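PDB 3MYR: hydrogenase (NiFe) small subunit HydA from Allochromatium vinosum, which probably carries electrons through one [3Fe-4S] and two [4Fe-4S] clusters, serving the large subunit with which it forms a heterodimeric hydrogenase that oxidises hydrogen. Local coordinates for residues A[10-15]-A[73-78]; A[68-73]-A[105-110]; A[114-119]-A[141-146]. All coordinates share one frame; numbering follows the deposited sequence.

Interaction 1. Residues A[10-15]-A[73-78]; sequences SFQECT and DGSIPG. With SF4 (iron/sulfur cluster), chain I.
The hydroxyl of S75 donates to the Q12 side-chain amide, OG to OE1 at 2.7 Å, reaching it from 48° above the carbonyl plane. Q12 runs extended beyond CG and meets the P77 ring tip to tip, OE1 lying 3.6 Å from CD, while NE2 bonds to T127 OG1 of the same chain and to V38 O of the large subunit. An alanine here would probably leave the S75 hydroxyl without this acceptor and open a gap beside P77. Along the backbone, F11 N bonds to D73 O at 2.8 Å and Q12 N to S75 O at 3.0 Å, with Q12 centring an inverse gamma turn. G74 fits because a CB would clash with the backbone N of Q12 and E13. The E13 and D73 side chains cross at about a right angle; E13 OE2 and D73 OD2, acceptors of like charge, are 3.4 Å apart without a bond. The loop carries cluster ligand C14, whose SG binds iron FE4 at 2.3 Å, and E13 and D73 line the [4Fe-4S] pocket near the large subunit. It joins strand 5-10 to helix 16-23 along the end of strand 69-77, F11 packing on I76 and helix 93-101.

Interaction 2. Residues A[68-73]-A[105-110]; sequences YLVIVD and AAVIAV
Y68 meets residues 105-110 through its backbone alone, its carbonyl O accepting A105 N at 2.9 Å; at the edge of its aromatic ring, in plane, lies V70 CG2, two residues along. The ring is borne on a CB that points away from residues 105-110, and its hydroxyl bonds to T100 O. The other flat group, the D73 carboxylate, stands at the far end of the pairing, where a water bonded to V110 O at 2.7 Å makes a weak second bond to D73 OD1.

Between these ends two parallel strands, 69-73 and 106-110, run side by side with axes 4.7 Å apart at closest approach and 21° between their directions. The bonds alternate in the parallel manner: V70 N to A106 O, I108 N to V70 O, V72 N to I108 O and V110 N to V72 O. The tightest of these include I108 N to V70 O, at 2.8 Å.

L69, I71, I108 and V110 share one face of the sheet. L69 crosses I108, its CD2 4.0 Å from I108 CG1 and 3.4 Å from A106 O. V110 CG1 sits between its own backbone N and carbonyl carbon (chi1 68°), which brings it within 3.3 Å of V72 O and against I71 CG2. On the reverse face V72 CG2 meets V107 CG1 at 4.0 Å.

This is the parallel core of a flavodoxin-like domain. Strand 5-10 pairs with strand 69-77 on its other edge, while helix 151-164 covers the face of L69, I71 and V110 through Y161, I158 and I154. C17 of helix 16-23 packs on D73 and V110.

Interaction 3. Residues A[114-119]-A[141-146]; sequences AAFGGL and VINVPG
N143 reaches from strand 141-144 to helix 111-116, and its side chain lies along A115 as far as the amide. CB lies 3.8 Å from A115 CB, and CG continues along the same methyl. At the tip the amide divides its work. OD1 touches A115 CB at 3.6 Å; a water 2.7 Å from N143 OD1 lies equally near A115 O and can donate to either. It probably bridges the strand's amide and a carbonyl of helix 111-116, where no direct hydrogen bond joins the two segments. ND2 approaches F116 CE1 at 3.9 Å, with the ring and amide planes 64° apart, and bonds outside both segments to Y173 O, which fixes which way round the amide is turned.

F116 completes the contact. Its CG lies anti to the carbonyl carbon (chi1 -59°), folding the ring back so that A115 CB sits 4.0 Å above the plane, over its centre. On the same side of the ring, but beyond its rim, P145 approaches obliquely, its CB 3.7 Å from F116 CE2. The A115 methyl thus touches the ring, the amide and, more loosely, the proline. G117, with positive phi, then turns the chain out of the helix; a side chain there would jam against the carbonyl O of F116.

Residues 141-146 lead into the cluster pocket, where G146 touches the [4Fe-4S] cluster just before its ligand C147. The helix follows directly on strand 106-110, and strand 141-144 pairs with that same strand, so the contact packs a helix against the next parallel strand. M133 of helix 132-135 touches N143, V144 faces helix 151-164 on the other side of the strand, and P253 touches F116.

In the fold
The three contacts belong to one flavodoxin-like domain and converge on the C-terminal end of its parallel sheet, where the [4Fe-4S] cluster bound by C14, C17, C113 and C147 lies. Interactions 1 and 2 share D73, and F11 CD2 touches V72 CG1 at 3.5 Å. Strand 106-110 carries the sheet on to interaction 3, through probable hydrogen bonds I142 N to V107 O and V144 N to A109 O, both 2.8 Å. A114 CB packs 3.4 Å from G74 O, bringing interactions 1 and 3 together. Between nearest atoms, the P145 side chain is about 7 Å from the [4Fe-4S] cluster, and that of V110 about 13 Å from the [3Fe-4S] cluster.

Interaction 1. Residues A[10-15]-A[73-78]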
loop_
_atom_site.group_PDB
_atom_site.type_symbol
_atom_site.label_atom_id
_atom_site.label_comp_id
_atom_site.label_asym_id
_atom_site.label_seq_id
_atom_site.Cartn_x
_atom_site.Cartn_y
_atom_site.Cartn_z
ATOM N N SER A 10 13.324 7.074 -0.304
ATOM C CA SER A 10 12.543 5.890 0.132
ATOM C C SER A 10 13.422 4.654 -0.010
ATOM O O SER A 10 13.845 4.339 -1.123
ATOM C CB SER A 10 11.301 5.744 -0.793
ATOM O OG SER A 10 10.513 6.894 -0.639
ATOM N N PHE A 11 13.728 3.956 1.075
ATOM C CA PHE A 11 14.714 2.853 0.945
ATOM C C PHE A 11 14.033 1.493 1.254
ATOM O O PHE A 11 13.077 1.110 0.529
ATOM C CB PHE A 11 15.909 3.189 1.875
ATOM C CG PHE A 11 16.759 4.375 1.379
ATOM C CD1 PHE A 11 17.093 4.493 0.028
ATOM C CD2 PHE A 11 17.284 5.307 2.266
ATOM C CE1 PHE A 11 17.988 5.484 -0.433
ATOM C CE2 PHE A 11 18.142 6.337 1.818
ATOM C CZ PHE A 11 18.493 6.431 0.465
ATOM N N GLN A 12 14.300 0.875 2.411
ATOM C CA GLN A 12 13.570 -0.384 2.705
ATOM C C GLN A 12 12.307 -0.043 3.490
ATOM O O GLN A 12 12.211 -0.296 4.731
ATOM C CB GLN A 12 14.428 -1.366 3.510
ATOM C CG GLN A 12 15.710 -1.816 2.771
ATOM C CD GLN A 12 16.465 -2.747 3.690
ATOM O OE1 GLN A 12 17.006 -2.299 4.693
ATOM N NE2 GLN A 12 16.514 -4.055 3.355
ATOM N N GLU A 13 11.360 0.582 2.805
ATOM C CA GLU A 13 10.160 1.038 3.496
ATOM C C GLU A 13 8.943 0.239 2.990
ATOM O O GLU A 13 9.004 -0.444 1.913
ATOM C CB GLU A 13 9.891 2.528 3.307
ATOM C CG GLU A 13 10.372 3.135 2.028
ATOM C CD GLU A 13 9.408 3.102 0.829
ATOM O OE1 GLU A 13 9.771 2.491 -0.253
ATOM O OE2 GLU A 13 8.418 3.871 0.872
ATOM N N CYS A 14 7.809 0.438 3.667
ATOM C CA CYS A 14 6.605 -0.232 3.193
ATOM C C CYS A 14 5.657 0.835 2.593
ATOM O O CYS A 14 4.577 0.510 2.112
ATOM C CB CYS A 14 5.977 -0.971 4.423
ATOM S SG CYS A 14 4.956 0.143 5.514
ATOM N N THR A 15 6.075 2.115 2.680
ATOM C CA THR A 15 5.373 3.299 2.146
ATOM C C THR A 15 4.258 3.773 3.116
ATOM O O THR A 15 3.633 4.804 2.903
ATOM C CB THR A 15 4.930 3.167 0.625
ATOM O OG1 THR A 15 6.056 2.727 -0.187
ATOM C CG2 THR A 15 4.399 4.553 0.020
ATOM N N ASP A 73 12.760 7.514 4.585
ATOM C CA ASP A 73 11.743 6.545 4.924
ATOM C C ASP A 73 12.435 5.163 4.718
ATOM O O ASP A 73 12.939 4.903 3.621
ATOM C CB ASP A 73 10.606 6.686 3.863
ATOM C CG ASP A 73 9.399 6.002 4.297
ATOM O OD1 ASP A 73 9.524 5.410 5.386
ATOM O OD2 ASP A 73 8.367 5.963 3.600
ATOM N N GLY A 74 12.362 4.230 5.695
ATOM C CA GLY A 74 12.934 2.860 5.504
ATOM C C GLY A 74 14.348 2.736 6.038
ATOM O O GLY A 74 15.087 3.712 6.107
ATOM N N SER A 75 14.751 1.518 6.359
ATOM C CA SER A 75 16.120 1.201 6.756
ATOM C C SER A 75 16.985 1.091 5.508
ATOM O O SER A 75 16.493 1.151 4.385
ATOM C CB SER A 75 16.149 -0.105 7.588
ATOM O OG SER A 75 15.625 -1.142 6.750
ATOM N N ILE A 76 18.287 1.068 5.716
ATOM C CA ILE A 76 19.255 0.998 4.633
ATOM C C ILE A 76 20.179 -0.214 4.884
ATOM O O ILE A 76 20.762 -0.328 5.980
ATOM C CB ILE A 76 20.127 2.265 4.697
ATOM C CG1 ILE A 76 19.202 3.530 4.597
ATOM C CG2 ILE A 76 21.192 2.277 3.567
ATOM C CD1 ILE A 76 18.874 4.213 6.003
ATOM N N PRO A 77 20.388 -1.072 3.867
ATOM C CA PRO A 77 21.386 -2.125 4.091
ATOM C C PRO A 77 22.718 -1.458 4.190
ATOM O O PRO A 77 23.105 -0.662 3.300
ATOM C CB PRO A 77 21.303 -2.987 2.820
ATOM C CG PRO A 77 19.894 -2.678 2.227
ATOM C CD PRO A 77 19.660 -1.216 2.583
ATOM N N GLY A 78 23.424 -1.766 5.271
ATOM C CA GLY A 78 24.669 -1.076 5.577
ATOM C C GLY A 78 25.801 -1.388 4.603
ATOM O O GLY A 78 25.701 -2.316 3.777
HETATM FE FE1 SF4 I . 6.458 1.038 9.686
HETATM FE FE2 SF4 I . 7.136 3.338 8.258
HETATM FE FE3 SF4 I . 8.970 1.210 8.546
HETATM FE FE4 SF4 I . 6.421 1.150 6.987
HETATM S S1 SF4 I . 8.478 2.370 6.554
HETATM S S2 SF4 I . 7.444 -0.415 8.231
HETATM S S3 SF4 I . 5.073 2.254 8.457
HETATM S S4 SF4 I . 8.117 2.479 10.207
#

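Interaction 2. Residues A[68-73]-A[105-110]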
loop_
_atom_site.group_PDB
_atom_site.type_symbol
_atom_site.label_atom_id
_atom_site.label_comp_id
_atom_site.label_asym_id
_atom_site.label_seq_id
_atom_site.Cartn_x
_atom_site.Cartn_y
_atom_site.Cartn_z
ATOM N N TYR A 68 19.160 22.189 1.803
ATOM C CA TYR A 68 17.966 21.337 1.638
ATOM C C TYR A 68 17.733 20.382 2.833
ATOM O O TYR A 68 18.660 19.988 3.527
ATOM C CB TYR A 68 17.981 20.638 0.279
ATOM C CG TYR A 68 19.198 19.729 0.107
ATOM C CD1 TYR A 68 19.169 18.404 0.551
ATOM C CD2 TYR A 68 20.374 20.207 -0.474
ATOM C CE1 TYR A 68 20.313 17.569 0.377
ATOM C CE2 TYR A 68 21.513 19.394 -0.662
ATOM C CZ TYR A 68 21.474 18.093 -0.230
ATOM O OH TYR A 68 22.597 17.323 -0.386
ATOM N N LEU A 69 16.493 19.976 3.032
ATOM C CA LEU A 69 16.165 18.988 4.023
ATOM C C LEU A 69 16.046 17.605 3.352
ATOM O O LEU A 69 15.455 17.488 2.271
ATOM C CB LEU A 69 14.782 19.380 4.514
ATOM C CG LEU A 69 14.261 19.105 5.903
ATOM C CD1 LEU A 69 12.846 18.605 5.780
ATOM C CD2 LEU A 69 15.106 18.258 6.895
ATOM N N VAL A 70 16.587 16.559 3.975
ATOM C CA VAL A 70 16.402 15.227 3.450
ATOM C C VAL A 70 15.433 14.534 4.442
ATOM O O VAL A 70 15.615 14.630 5.662
ATOM C CB VAL A 70 17.756 14.456 3.351
ATOM C CG1 VAL A 70 17.562 13.015 2.892
ATOM C CG2 VAL A 70 18.649 15.174 2.361
ATOM N N ILE A 71 14.366 13.924 3.934
ATOM C CA ILE A 71 13.556 13.011 4.770
ATOM C C ILE A 71 13.818 11.586 4.272
ATOM O O ILE A 71 13.924 11.361 3.025
ATOM C CB ILE A 71 12.085 13.375 4.647
ATOM C CG1 ILE A 71 11.928 14.861 5.114
ATOM C CG2 ILE A 71 11.239 12.406 5.483
ATOM C CD1 ILE A 71 10.515 15.402 5.045
ATOM N N VAL A 72 14.096 10.658 5.204
ATOM C CA VAL A 72 14.386 9.263 4.777
ATOM C C VAL A 72 13.311 8.386 5.408
ATOM O O VAL A 72 13.048 8.468 6.625
ATOM C CB VAL A 72 15.706 8.726 5.321
ATOM C CG1 VAL A 72 15.917 7.266 4.892
ATOM C CG2 VAL A 72 16.854 9.582 4.920
ATOM N N ASP A 73 12.760 7.514 4.585
ATOM C CA ASP A 73 11.743 6.545 4.924
ATOM C C ASP A 73 12.435 5.163 4.718
ATOM O O ASP A 73 12.939 4.903 3.621
ATOM C CB ASP A 73 10.606 6.686 3.863
ATOM C CG ASP A 73 9.399 6.002 4.297
ATOM O OD1 ASP A 73 9.524 5.410 5.386
ATOM O OD2 ASP A 73 8.367 5.963 3.600
ATOM N N ALA A 105 21.058 20.553 4.966
ATOM C CA ALA A 105 20.991 21.258 6.227
ATOM C C ALA A 105 20.695 20.264 7.395
ATOM O O ALA A 105 21.263 20.373 8.482
ATOM C CB ALA A 105 19.843 22.367 6.183
ATOM N N ALA A 106 19.758 19.329 7.183
ATOM C CA ALA A 106 19.349 18.416 8.267
ATOM C C ALA A 106 18.693 17.219 7.616
ATOM O O ALA A 106 18.354 17.262 6.420
ATOM C CB ALA A 106 18.381 19.118 9.227
ATOM N N VAL A 107 18.525 16.156 8.387
ATOM C CA VAL A 107 17.909 14.912 7.925
ATOM C C VAL A 107 16.832 14.503 8.957
ATOM O O VAL A 107 17.076 14.470 10.166
ATOM C CB VAL A 107 18.960 13.742 7.867
ATOM C CG1 VAL A 107 18.354 12.493 7.234
ATOM C CG2 VAL A 107 20.192 14.170 7.083
ATOM N N ILE A 108 15.651 14.168 8.471
ATOM C CA ILE A 108 14.635 13.604 9.332
ATOM C C ILE A 108 14.480 12.178 8.942
ATOM O O ILE A 108 14.238 11.866 7.767
ATOM C CB ILE A 108 13.282 14.283 9.067
ATOM C CG1 ILE A 108 13.385 15.761 9.437
ATOM C CG2 ILE A 108 12.163 13.584 9.861
ATOM C CD1 ILE A 108 12.068 16.543 9.087
ATOM N N ALA A 109 14.665 11.299 9.927
ATOM C CA ALA A 109 14.363 9.904 9.745
ATOM C C ALA A 109 12.911 9.686 10.205
ATOM O O ALA A 109 12.608 9.698 11.404
ATOM C CB ALA A 109 15.367 9.025 10.605
ATOM N N VAL A 110 12.025 9.464 9.260
ATOM C CA VAL A 110 10.602 9.269 9.564
ATOM C C VAL A 110 10.318 7.780 9.631
ATOM O O VAL A 110 10.718 6.996 8.735
ATOM C CB VAL A 110 9.725 10.005 8.501
ATOM C CG1 VAL A 110 9.910 9.293 7.159
ATOM C CG2 VAL A 110 8.217 9.788 8.824
HETATM O O HOH W 1 11.152 4.411 8.233
#

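Interaction 3. Residues A[114-119]-A[141-146]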
loop_
_atom_site.group_PDB
_atom_site.type_symbol
_atom_site.label_atom_id
_atom_site.label_comp_id
_atom_site.label_asym_id
_atom_site.label_seq_id
_atom_site.Cartn_x
_atom_site.Cartn_y
_atom_site.Cartn_z
ATOM N N ALA A 114 13.638 3.763 9.553
ATOM C CA ALA A 114 14.716 4.730 9.327
ATOM C C ALA A 114 15.358 5.160 10.646
ATOM O O ALA A 114 16.565 5.308 10.724
ATOM C CB ALA A 114 14.179 5.948 8.568
ATOM N N ALA A 115 14.541 5.445 11.655
ATOM C CA ALA A 115 15.055 5.946 12.907
ATOM C C ALA A 115 15.903 4.924 13.657
ATOM O O ALA A 115 16.987 5.279 14.147
ATOM C CB ALA A 115 13.937 6.516 13.789
ATOM N N PHE A 116 15.465 3.676 13.689
ATOM C CA PHE A 116 16.047 2.686 14.590
ATOM C C PHE A 116 16.328 1.322 13.925
ATOM O O PHE A 116 16.731 0.413 14.627
ATOM C CB PHE A 116 15.095 2.445 15.799
ATOM C CG PHE A 116 14.797 3.689 16.606
ATOM C CD1 PHE A 116 15.844 4.561 16.992
ATOM C CD2 PHE A 116 13.502 3.965 17.025
ATOM C CE1 PHE A 116 15.589 5.723 17.739
ATOM C CE2 PHE A 116 13.215 5.130 17.789
ATOM C CZ PHE A 116 14.244 6.010 18.156
ATOM N N GLY A 117 15.987 1.114 12.655
ATOM C CA GLY A 117 16.234 -0.206 12.061
ATOM C C GLY A 117 14.884 -0.871 11.755
ATOM O O GLY A 117 14.660 -1.375 10.628
ATOM N N GLY A 118 13.924 -0.771 12.680
ATOM C CA GLY A 118 12.560 -1.221 12.339
ATOM C C GLY A 118 12.477 -2.700 11.840
ATOM O O GLY A 118 13.208 -3.585 12.265
ATOM N N LEU A 119 11.546 -2.962 10.946
ATOM C CA LEU A 119 11.193 -4.299 10.599
ATOM C C LEU A 119 12.303 -5.022 9.860
ATOM O O LEU A 119 12.599 -6.140 10.196
ATOM C CB LEU A 119 9.935 -4.286 9.769
ATOM C CG LEU A 119 9.099 -5.505 9.574
ATOM C CD1 LEU A 119 8.217 -5.556 8.330
ATOM C CD2 LEU A 119 9.363 -6.743 10.397
ATOM N N VAL A 141 20.280 14.978 12.804
ATOM C CA VAL A 141 19.286 13.968 12.430
ATOM C C VAL A 141 18.125 14.068 13.416
ATOM O O VAL A 141 18.298 14.009 14.627
ATOM C CB VAL A 141 19.879 12.490 12.379
ATOM C CG1 VAL A 141 18.686 11.418 12.185
ATOM C CG2 VAL A 141 20.884 12.323 11.196
ATOM N N ILE A 142 16.923 14.119 12.933
ATOM C CA ILE A 142 15.784 14.146 13.868
ATOM C C ILE A 142 15.044 12.839 13.654
ATOM O O ILE A 142 14.673 12.552 12.530
ATOM C CB ILE A 142 14.800 15.278 13.517
ATOM C CG1 ILE A 142 15.462 16.638 13.662
ATOM C CG2 ILE A 142 13.579 15.253 14.442
ATOM C CD1 ILE A 142 14.521 17.674 12.955
ATOM N N ASN A 143 14.812 12.049 14.695
ATOM C CA ASN A 143 14.071 10.785 14.553
ATOM C C ASN A 143 12.611 10.985 14.843
ATOM O O ASN A 143 12.260 11.546 15.889
ATOM C CB ASN A 143 14.636 9.800 15.555
ATOM C CG ASN A 143 16.023 9.297 15.117
ATOM O OD1 ASN A 143 16.276 9.225 13.917
ATOM N ND2 ASN A 143 16.898 9.005 16.054
ATOM N N VAL A 144 11.747 10.566 13.925
ATOM C CA VAL A 144 10.326 10.735 14.095
ATOM C C VAL A 144 9.727 9.320 13.926
ATOM O O VAL A 144 9.239 8.961 12.851
ATOM C CB VAL A 144 9.735 11.772 13.054
ATOM C CG1 VAL A 144 8.137 11.959 13.238
ATOM C CG2 VAL A 144 10.435 13.158 13.214
ATOM N N PRO A 145 9.790 8.494 14.978
ATOM C CA PRO A 145 9.495 7.043 14.840
ATOM C C PRO A 145 8.004 6.747 15.039
ATOM O O PRO A 145 7.210 7.699 15.257
ATOM C CB PRO A 145 10.297 6.422 15.937
ATOM C CG PRO A 145 10.388 7.472 16.990
ATOM C CD PRO A 145 10.534 8.796 16.200
ATOM N N GLY A 146 7.632 5.473 15.050
ATOM C CA GLY A 146 6.207 5.086 14.883
ATOM C C GLY A 146 6.091 4.273 13.603
ATOM O O GLY A 146 6.886 4.434 12.709
HETATM O O HOH W 2 18.093 7.480 12.953
#